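Local structure of uncharacterized protein DUF305 (Deinococcus radiodurans R1, 3BT5) at residues A[49-52]-A[53-57]; A[86-89]-A[90-93]; A[133-136]-A[137-141]. The protein is of unknown function but belongs to the DUF305 family of the ferritin clan and folds as a compact, almost entirely helical chain. All blocks are in the same frame, centred on the assembly; numbering follows the deposited sequence.

Contact 1: A[49-52]-A[53-57]; sequences DIQL and SQREQ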
ATOM      1  N   ASP A  49      -5.025   2.753 -11.301  1.00 22.65           N
ATOM      2  CA  ASP A  49      -4.020   3.773 -11.042  1.00 22.44           C
ATOM      3  C   ASP A  49      -3.245   3.440  -9.773  1.00 20.21           C
ATOM      4  O   ASP A  49      -2.027   3.609  -9.714  1.00 20.68           O
ATOM      5  CB  ASP A  49      -4.673   5.139 -10.905  1.00 27.06           C
ATOM      6  CG  ASP A  49      -5.159   5.686 -12.231  1.00 35.23           C
ATOM      7  OD1 ASP A  49      -4.810   5.113 -13.283  1.00 40.67           O
ATOM      8  OD2 ASP A  49      -5.891   6.686 -12.209  1.00 42.37           O
ATOM      9  N   ILE A  50      -3.951   2.956  -8.747  1.00 18.74           N
ATOM     10  CA  ILE A  50      -3.246   2.629  -7.510  1.00 17.90           C
ATOM     11  C   ILE A  50      -2.346   1.417  -7.714  1.00 17.96           C
ATOM     12  O   ILE A  50      -1.223   1.359  -7.195  1.00 18.67           O
ATOM     13  CB  ILE A  50      -4.260   2.403  -6.353  1.00 19.32           C
ATOM     14  CG1 ILE A  50      -4.992   3.717  -6.027  1.00 21.80           C
ATOM     15  CG2 ILE A  50      -3.552   1.804  -5.130  1.00 19.94           C
ATOM     16  CD1 ILE A  50      -6.254   3.523  -5.148  1.00 24.81           C
ATOM     17  N   GLN A  51      -2.804   0.439  -8.482  0.50 12.37           N
ATOM     18  CA  GLN A  51      -1.966  -0.714  -8.770  0.50 20.91           C
ATOM     19  C   GLN A  51      -0.672  -0.267  -9.451  0.50 14.45           C
ATOM     20  O   GLN A  51       0.427  -0.700  -9.098  0.50 14.76           O
ATOM     21  CB  GLN A  51      -2.708  -1.697  -9.676  0.50 25.76           C
ATOM     22  CG  GLN A  51      -1.920  -2.954  -9.962  0.50 30.60           C
ATOM     23  CD  GLN A  51      -2.405  -3.667 -11.195  0.50 34.79           C
ATOM     24  OE1 GLN A  51      -3.559  -4.095 -11.267  0.50 37.62           O
ATOM     25  NE2 GLN A  51      -1.529  -3.808 -12.175  0.50 34.53           N
ATOM     26  N   LEU A  52      -0.801   0.619 -10.427  1.00 20.26           N
ATOM     27  CA  LEU A  52       0.375   1.044 -11.166  1.00 21.18           C
ATOM     28  C   LEU A  52       1.358   1.844 -10.311  1.00 19.63           C
ATOM     29  O   LEU A  52       2.580   1.645 -10.364  1.00 20.04           O
ATOM     30  CB  LEU A  52      -0.056   1.839 -12.404  1.00 25.45           C
ATOM     31  CG  LEU A  52      -0.699   0.949 -13.482  1.00 33.05           C
ATOM     32  CD1 LEU A  52      -1.261   1.769 -14.644  1.00 36.95           C
ATOM     33  CD2 LEU A  52       0.291  -0.130 -13.989  1.00 38.42           C
ATOM     34  N   SER A  53       0.837   2.731  -9.483  1.00 19.04           N
ATOM     35  CA  SER A  53       1.729   3.536  -8.651  0.70 19.82           C
ATOM     36  C   SER A  53       2.397   2.689  -7.582  1.00 18.16           C
ATOM     37  O   SER A  53       3.596   2.853  -7.308  1.00 19.07           O
ATOM     38  CB  SER A  53       0.971   4.669  -7.983  0.70 22.41           C
ATOM     39  OG  SER A  53       0.105   4.125  -7.005  0.70 24.95           O
ATOM     40  N   GLN A  54       1.662   1.768  -6.977  1.00 17.07           N
ATOM     41  CA  GLN A  54       2.257   0.913  -5.951  0.70 16.54           C
ATOM     42  C   GLN A  54       3.318   0.006  -6.573  1.00 16.56           C
ATOM     43  O   GLN A  54       4.390  -0.191  -5.998  1.00 17.35           O
ATOM     44  CB  GLN A  54       1.176   0.086  -5.247  0.70 16.45           C
ATOM     45  CG  GLN A  54       0.202   0.901  -4.385  0.70 21.26           C
ATOM     46  CD  GLN A  54       0.711   1.112  -2.953  0.70 23.16           C
ATOM     47  OE1 GLN A  54       0.728   0.184  -2.132  0.70 23.25           O
ATOM     48  NE2 GLN A  54       1.124   2.332  -2.650  0.70 26.34           N
ATOM     49  N   ARG A  55       3.035  -0.541  -7.761  1.00 16.29           N
ATOM     50  CA  ARG A  55       4.019  -1.405  -8.406  1.00 16.40           C
ATOM     51  C   ARG A  55       5.329  -0.670  -8.748  1.00 16.21           C
ATOM     52  O   ARG A  55       6.414  -1.248  -8.643  1.00 17.87           O
ATOM     53  CB  ARG A  55       3.412  -2.060  -9.653  1.00 17.79           C
ATOM     54  CG  ARG A  55       2.461  -3.181  -9.301  1.00 18.64           C
ATOM     55  CD  ARG A  55       1.733  -3.718 -10.518  1.00 21.89           C
ATOM     56  NE  ARG A  55       2.658  -4.356 -11.446  1.00 23.28           N
ATOM     57  CZ  ARG A  55       2.275  -5.112 -12.466  1.00 27.61           C
ATOM     58  NH1 ARG A  55       0.981  -5.345 -12.653  1.00 30.74           N
ATOM     59  NH2 ARG A  55       3.179  -5.648 -13.287  1.00 28.83           N
ATOM     60  N   GLU A  56       5.234   0.587  -9.168  1.00 17.70           N
ATOM     61  CA  GLU A  56       6.435   1.367  -9.474  1.00 17.36           C
ATOM     62  C   GLU A  56       7.310   1.478  -8.234  1.00 18.92           C
ATOM     63  O   GLU A  56       8.528   1.314  -8.293  1.00 18.96           O
ATOM     64  CB  GLU A  56       6.055   2.762  -9.951  1.00 21.09           C
ATOM     65  CG  GLU A  56       7.254   3.619 -10.353  1.00 24.81           C
ATOM     66  CD  GLU A  56       6.891   5.093 -10.600  1.00 33.08           C
ATOM     67  OE1 GLU A  56       5.688   5.433 -10.656  1.00 41.02           O
ATOM     68  OE2 GLU A  56       7.825   5.918 -10.733  1.00 44.60           O
ATOM     69  N   GLN A  57       6.694   1.726  -7.084  1.00 16.85           N
ATOM     70  CA  GLN A  57       7.482   1.808  -5.874  1.00 16.96           C
ATOM     71  C   GLN A  57       7.998   0.438  -5.414  1.00 14.69           C
ATOM     72  O   GLN A  57       9.114   0.338  -4.885  1.00 15.21           O
ATOM     73  CB  GLN A  57       6.666   2.508  -4.791  1.00 18.52           C
ATOM     74  CG  GLN A  57       6.596   4.015  -5.109  1.00 21.77           C
ATOM     75  CD  GLN A  57       5.633   4.803  -4.262  1.00 24.09           C
ATOM     76  OE1 GLN A  57       5.008   4.278  -3.335  1.00 23.41           O
ATOM     77  NE2 GLN A  57       5.508   6.098  -4.573  1.00 25.83           N
TER

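Contact 2: A[86-89]-A[90-93]; sequences MASE and AEVA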
ATOM      1  N   MET A  86      -2.850  -2.584   7.316  1.00 13.29           N
ATOM      2  CA  MET A  86      -3.181  -3.604   6.317  1.00 12.72           C
ATOM      3  C   MET A  86      -4.545  -4.236   6.594  1.00 12.11           C
ATOM      4  O   MET A  86      -4.988  -4.288   7.737  1.00 14.03           O
ATOM      5  CB  MET A  86      -2.101  -4.662   6.244  1.00 13.71           C
ATOM      6  CG  MET A  86      -0.775  -4.049   5.808  1.00 15.01           C
ATOM      7  SD  MET A  86       0.624  -5.166   5.824  1.00 16.64           S
ATOM      8  CE  MET A  86       0.191  -6.184   4.445  1.00 18.25           C
ATOM      9  N   ALA A  87      -5.230  -4.673   5.539  1.00 13.80           N
ATOM     10  CA  ALA A  87      -6.511  -5.339   5.681  1.00 13.29           C
ATOM     11  C   ALA A  87      -6.314  -6.753   6.208  1.00 13.54           C
ATOM     12  O   ALA A  87      -5.326  -7.421   5.864  1.00 14.67           O
ATOM     13  CB  ALA A  87      -7.206  -5.383   4.314  1.00 13.61           C
ATOM     14  N   SER A  88      -7.269  -7.233   7.020  1.00 12.95           N
ATOM     15  CA  SER A  88      -7.162  -8.597   7.483  1.00 12.28           C
ATOM     16  C   SER A  88      -7.520  -9.559   6.341  1.00 12.61           C
ATOM     17  O   SER A  88      -8.109  -9.195   5.310  1.00 13.18           O
ATOM     18  CB  SER A  88      -8.094  -8.815   8.665  1.00 13.86           C
ATOM     19  OG  SER A  88      -9.433  -8.783   8.196  1.00 14.28           O
ATOM     20  N   GLU A  89      -7.222 -10.822   6.576  1.00 14.94           N
ATOM     21  CA  GLU A  89      -7.646 -11.879   5.699  1.00 17.04           C
ATOM     22  C   GLU A  89      -9.153 -11.799   5.360  1.00 14.62           C
ATOM     23  O   GLU A  89      -9.565 -11.870   4.187  1.00 16.09           O
ATOM     24  CB  GLU A  89      -7.269 -13.204   6.390  1.00 23.26           C
ATOM     25  CG  GLU A  89      -7.567 -14.460   5.648  1.00 24.24           C
ATOM     26  CD  GLU A  89      -6.855 -15.663   6.288  1.00 28.96           C
ATOM     27  OE1 GLU A  89      -5.817 -16.108   5.759  1.00 31.26           O
ATOM     28  OE2 GLU A  89      -7.305 -16.115   7.351  1.00 32.66           O
ATOM     29  N   ALA A  90      -9.977 -11.665   6.394  1.00 15.18           N
ATOM     30  CA  ALA A  90     -11.416 -11.530   6.212  1.00 14.08           C
ATOM     31  C   ALA A  90     -11.776 -10.277   5.417  1.00 12.74           C
ATOM     32  O   ALA A  90     -12.655 -10.325   4.521  1.00 13.37           O
ATOM     33  CB  ALA A  90     -12.124 -11.521   7.540  1.00 15.78           C
ATOM     34  N   GLU A  91     -11.124  -9.158   5.732  1.00 11.79           N
ATOM     35  CA  GLU A  91     -11.466  -7.909   5.052  1.00 12.72           C
ATOM     36  C   GLU A  91     -11.164  -8.000   3.569  1.00 11.85           C
ATOM     37  O   GLU A  91     -11.929  -7.503   2.729  1.00 12.59           O
ATOM     38  CB  GLU A  91     -10.719  -6.739   5.705  1.00 11.84           C
ATOM     39  CG  GLU A  91     -11.326  -6.348   7.047  1.00 13.76           C
ATOM     40  CD  GLU A  91     -10.508  -5.328   7.801  1.00 15.22           C
ATOM     41  OE1 GLU A  91      -9.267  -5.323   7.668  1.00 15.20           O
ATOM     42  OE2 GLU A  91     -11.105  -4.541   8.566  1.00 20.08           O
ATOM     43  N   VAL A  92     -10.016  -8.584   3.225  1.00 11.91           N
ATOM     44  CA  VAL A  92      -9.701  -8.738   1.804  1.00 12.16           C
ATOM     45  C   VAL A  92     -10.752  -9.637   1.143  1.00 12.94           C
ATOM     46  O   VAL A  92     -11.256  -9.331   0.050  1.00 13.55           O
ATOM     47  CB  VAL A  92      -8.292  -9.352   1.601  1.00 13.96           C
ATOM     48  CG1 VAL A  92      -8.066  -9.678   0.119  1.00 17.25           C
ATOM     49  CG2 VAL A  92      -7.225  -8.367   2.135  1.00 15.40           C
ATOM     50  N   ALA A  93     -11.114 -10.754   1.801  1.00 13.21           N
ATOM     51  CA  ALA A  93     -12.136 -11.644   1.236  1.00 13.85           C
ATOM     52  C   ALA A  93     -13.490 -10.938   1.018  1.00 13.61           C
ATOM     53  O   ALA A  93     -14.228 -11.272   0.074  1.00 15.08           O
ATOM     54  CB  ALA A  93     -12.299 -12.861   2.119  1.00 15.94           C
TER

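Contact 3: A[133-136]-A[137-141]; sequences EVER and LARQI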
ATOM      1  N   GLU A 133      19.020   7.494  -0.756  1.00 25.01           N
ATOM      2  CA  GLU A 133      18.037   6.800  -1.592  1.00 24.34           C
ATOM      3  C   GLU A 133      16.815   6.376  -0.796  1.00 21.43           C
ATOM      4  O   GLU A 133      15.704   6.284  -1.346  1.00 22.12           O
ATOM      5  CB  GLU A 133      18.650   5.583  -2.272  1.00 26.01           C
ATOM      6  CG  GLU A 133      19.202   4.525  -1.311  1.00 24.84           C
ATOM      7  CD  GLU A 133      19.812   3.346  -2.053  1.00 25.19           C
ATOM      8  OE1 GLU A 133      19.523   3.209  -3.258  1.00 30.04           O
ATOM      9  OE2 GLU A 133      20.573   2.560  -1.456  1.00 26.02           O
ATOM     10  N   VAL A 134      17.017   6.136   0.497  1.00 20.13           N
ATOM     11  CA  VAL A 134      15.900   5.767   1.363  1.00 19.81           C
ATOM     12  C   VAL A 134      15.078   7.008   1.649  1.00 19.56           C
ATOM     13  O   VAL A 134      13.856   6.967   1.599  1.00 19.49           O
ATOM     14  CB  VAL A 134      16.368   5.058   2.668  1.00 20.53           C
ATOM     15  CG1 VAL A 134      15.194   4.804   3.616  1.00 22.59           C
ATOM     16  CG2 VAL A 134      17.062   3.729   2.316  1.00 23.41           C
ATOM     17  N   GLU A 135      15.742   8.139   1.887  1.00 22.03           N
ATOM     18  CA  GLU A 135      15.010   9.382   2.105  1.00 23.87           C
ATOM     19  C   GLU A 135      14.164   9.730   0.881  1.00 21.93           C
ATOM     20  O   GLU A 135      13.006  10.143   1.006  1.00 21.73           O
ATOM     21  CB  GLU A 135      15.967  10.549   2.443  1.00 26.64           C
ATOM     22  CG  GLU A 135      15.194  11.809   2.836  1.00 34.98           C
ATOM     23  CD  GLU A 135      16.059  13.032   3.050  1.00 39.36           C
ATOM     24  OE1 GLU A 135      17.261  12.995   2.692  1.00 45.40           O
ATOM     25  OE2 GLU A 135      15.520  14.037   3.570  1.00 48.54           O
ATOM     26  N   ARG A 136      14.746   9.552  -0.300  0.70 21.69           N
ATOM     27  CA  ARG A 136      14.058   9.878  -1.549  0.70 23.23           C
ATOM     28  C   ARG A 136      12.814   9.001  -1.689  0.70 20.15           C
ATOM     29  O   ARG A 136      11.702   9.496  -1.946  0.70 21.46           O
ATOM     30  CB  ARG A 136      15.009   9.683  -2.736  0.70 25.73           C
ATOM     31  CG  ARG A 136      14.471  10.152  -4.081  0.70 31.32           C
ATOM     32  CD  ARG A 136      15.551  10.110  -5.171  0.70 35.27           C
ATOM     33  NE  ARG A 136      16.084   8.763  -5.385  0.70 39.48           N
ATOM     34  CZ  ARG A 136      17.336   8.389  -5.115  0.70 41.30           C
ATOM     35  NH1 ARG A 136      17.722   7.139  -5.347  0.70 36.90           N
ATOM     36  NH2 ARG A 136      18.207   9.261  -4.617  0.70 43.36           N
ATOM     37  N   LEU A 137      13.004   7.698  -1.516  1.00 18.75           N
ATOM     38  CA  LEU A 137      11.892   6.732  -1.583  1.00 19.90           C
ATOM     39  C   LEU A 137      10.804   7.085  -0.573  1.00 17.73           C
ATOM     40  O   LEU A 137       9.598   7.094  -0.884  1.00 18.54           O
ATOM     41  CB  LEU A 137      12.411   5.338  -1.276  1.00 21.21           C
ATOM     42  CG  LEU A 137      11.331   4.268  -1.078  1.00 21.55           C
ATOM     43  CD1 LEU A 137      10.647   3.985  -2.412  1.00 25.08           C
ATOM     44  CD2 LEU A 137      11.918   2.977  -0.470  1.00 22.96           C
ATOM     45  N   ALA A 138      11.230   7.402   0.644  1.00 17.57           N
ATOM     46  CA  ALA A 138      10.275   7.758   1.690  1.00 17.60           C
ATOM     47  C   ALA A 138       9.439   8.975   1.291  1.00 17.81           C
ATOM     48  O   ALA A 138       8.206   8.999   1.464  1.00 18.43           O
ATOM     49  CB  ALA A 138      10.998   8.019   3.000  1.00 19.63           C
ATOM     50  N   ARG A 139      10.101  10.011   0.794  0.70 19.05           N
ATOM     51  CA  ARG A 139       9.363  11.185   0.349  0.70 21.36           C
ATOM     52  C   ARG A 139       8.360  10.827  -0.753  0.70 19.93           C
ATOM     53  O   ARG A 139       7.194  11.269  -0.718  0.70 21.12           O
ATOM     54  CB  ARG A 139      10.346  12.276  -0.089  0.70 23.40           C
ATOM     55  CG  ARG A 139      11.232  12.727   1.071  0.70 30.37           C
ATOM     56  CD  ARG A 139      12.059  13.973   0.780  0.70 33.58           C
ATOM     57  NE  ARG A 139      12.799  14.382   1.975  0.70 39.80           N
ATOM     58  CZ  ARG A 139      12.277  15.087   2.979  0.70 42.47           C
ATOM     59  NH1 ARG A 139      11.010  15.478   2.935  0.70 43.95           N
ATOM     60  NH2 ARG A 139      13.023  15.406   4.031  0.70 42.50           N
ATOM     61  N   GLN A 140       8.785  10.022  -1.723  1.00 20.72           N
ATOM     62  CA  GLN A 140       7.875   9.602  -2.813  1.00 21.86           C
ATOM     63  C   GLN A 140       6.663   8.834  -2.297  1.00 19.04           C
ATOM     64  O   GLN A 140       5.532   9.044  -2.749  1.00 20.20           O
ATOM     65  CB  GLN A 140       8.605   8.782  -3.880  1.00 23.89           C
ATOM     66  CG  GLN A 140       9.635   9.585  -4.676  1.00 30.35           C
ATOM     67  CD  GLN A 140      10.612   8.697  -5.439  1.00 39.49           C
ATOM     68  OE1 GLN A 140      10.429   7.480  -5.529  1.00 42.37           O
ATOM     69  NE2 GLN A 140      11.663   9.306  -5.982  1.00 44.42           N
ATOM     70  N   ILE A 141       6.899   7.920  -1.368  1.00 17.82           N
ATOM     71  CA  ILE A 141       5.810   7.157  -0.772  1.00 17.72           C
ATOM     72  C   ILE A 141       4.799   8.088  -0.109  1.00 16.94           C
ATOM     73  O   ILE A 141       3.588   7.970  -0.354  1.00 19.07           O
ATOM     74  CB  ILE A 141       6.337   6.117   0.241  1.00 17.29           C
ATOM     75  CG1 ILE A 141       7.084   4.996  -0.488  1.00 18.13           C
ATOM     76  CG2 ILE A 141       5.190   5.578   1.118  1.00 17.54           C
ATOM     77  CD1 ILE A 141       7.877   4.077   0.438  1.00 19.93           C
TER

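Contact 1: A[49-52]-A[53-57]
Ile-50 O is approached by two groups of the following helical turn. Gln-54 N donates to it over 2.9 Å in a nearly straight bond (N-H...O 165°), arriving tilted from the carbonyl plane. Ser-53 OG, in one of its two modelled conformers, also comes to 3.1 Å from Ile-50 O, an approach that is therefore tentative. There a chi1 of 70° sets the hydroxyl between the backbone N and the carbonyl carbon and turns it back over the preceding turn; its hydrogen-bonding partner is Glu-148 of helix 132-158. Gln-54 too is modelled twice; in the conformer given, its methylene CG packs alongside Ile-50, 3.9 Å from Ile-50 CG2, and both side chains point the same way. Beyond CG this glutamine bends, and its far end leaves the turn for the side chains of His-24, His-114 and His-115. Ile-50 meanwhile rests on Met-111 and Glu-148. These i to i+3 and i to i+4 pairings lie mid-way along helix 41-68, one of four long helices packed side by side in a bundle, consistent with the ferritin clan; Ile-50 and Gln-54 occupy its buried face. On another face Gln-51, in one of two conformers, runs beside Arg-55, Gln-51 CG 3.8 Å from Arg-55 CD, and both also touch Leu-28 of helix 11-37. Beneath them Arg-55 N binds Gln-51 O at 2.9 Å. Leu-52, solvent-exposed like Asp-49 and Glu-56, joins chiefly through its backbone, Leu-52 O accepting from Glu-56 N at 3.1 Å, and Ser-53 N binds Asp-49 O at 3.0 Å.

Contact 2: A[86-89]-A[90-93]
This is a local contact at the N-terminus of a helix, a capping box built by Ser-88 and Glu-91 where the loop after helix 78-83 enters the short helix 89-97. Two reciprocal hydrogen bonds define it. In one, Glu-91 N donates to Ser-88 OG at 3.0 Å, with an N-H...O angle of 159°. In the other, Ser-88 N donates to Glu-91 OE1 at 2.8 Å, and at 169° this bond is nearly straight. The donor meets OE1 on its anti side and somewhat out of the carboxylate plane. Torsions place both groups: Ser-88 OG stands between its own N and carbonyl carbon, facing the first turn, while Glu-91 has CG beside its backbone N and an extended chain that reaches back past the serine, with Glu-91 CG 3.3 Å from Ser-88 OG. The regular helical ladder begins at once, Val-92 N binding Ser-88 O at 2.9 Å and Ala-93 N binding Glu-89 O at 3.1 Å. On the inner side, Ala-87 CB meets Val-92 CG2 at 3.7 Å. An apolar touch between the residue before the N-cap and the fourth residue after it is the pattern of a hydrophobic staple, here a small one. Ala-87 also lies on Leu-30, and Val-92 on Gln-26, so the capped end is seated against helix 11-37. Glu-91 OE1 has a second partner in Arg-113, with which it forms a salt bridge. A carboxylate that accepts from both that guanidinium and the backbone N of the N-cap residue is likely to be stabilised in its charged form.

Contact 3: A[133-136]-A[137-141]
Arg-136, Glu-135 and Leu-137 bury the largest areas in this part of helix 132-158, and each does so differently. Glu-135 pairs with Arg-139 one turn on, in a salt bridge seen in the conformer given, one of two for Arg-139. There OE2 takes both bonds: Arg-139 NH2 to Glu-135 OE2 at 2.9 Å, on the anti lone pair, and Arg-139 NE to Glu-135 OE2 at 3.2 Å, from above the carboxylate plane. The oxygen lies in the guanidinium plane, at its edge, although the two flat groups are turned 51° apart. Glu-135 gets there with CG anti to its backbone N (chi1 -173°) and an extended chain. Exposed Arg-136, also modelled twice, contributes mainly its aliphatic part in the conformer given: Arg-136 CG is 3.5 Å from Gln-140 NE2, while Arg-136 O accepts from Gln-140 N at 3.0 Å. Leu-137 turns inward onto Met-61 of helix 41-68, its CB passing 3.4 Å from Glu-133 O. That oxygen accepts from Leu-137 N, with the donor well above the carbonyl plane. With OE2 receiving two guanidinium donors, the negative charge of Glu-135 is probably offset in part within the helix, in this conformer, whereas Leu-137 contributes apolar packing to the bundle.

All three are local and partly buried. Contacts 1 and 3 lie on neighbouring long helices, 41-68 and 132-158, and meet directly: Gln-57 NE2 packs 3.5 Å from Gln-140 O, and Gln-57 also touches Ile-141. Contact 1 is nearest the middle of the chain, and its inward face carries amide and hydroxyl groups with partners on other helices. Contact 3 lies farther out, its centre about 15 Å from that of the chain, and joins the bundle through apolar side chains and the Glu-133 ion pair with Arg-67, with a further, conformer-dependent pair along the helix. Contact 2, across the chain's centre from both, belongs to the connecting region, where side chains bind backbone nitrogens to start a helix.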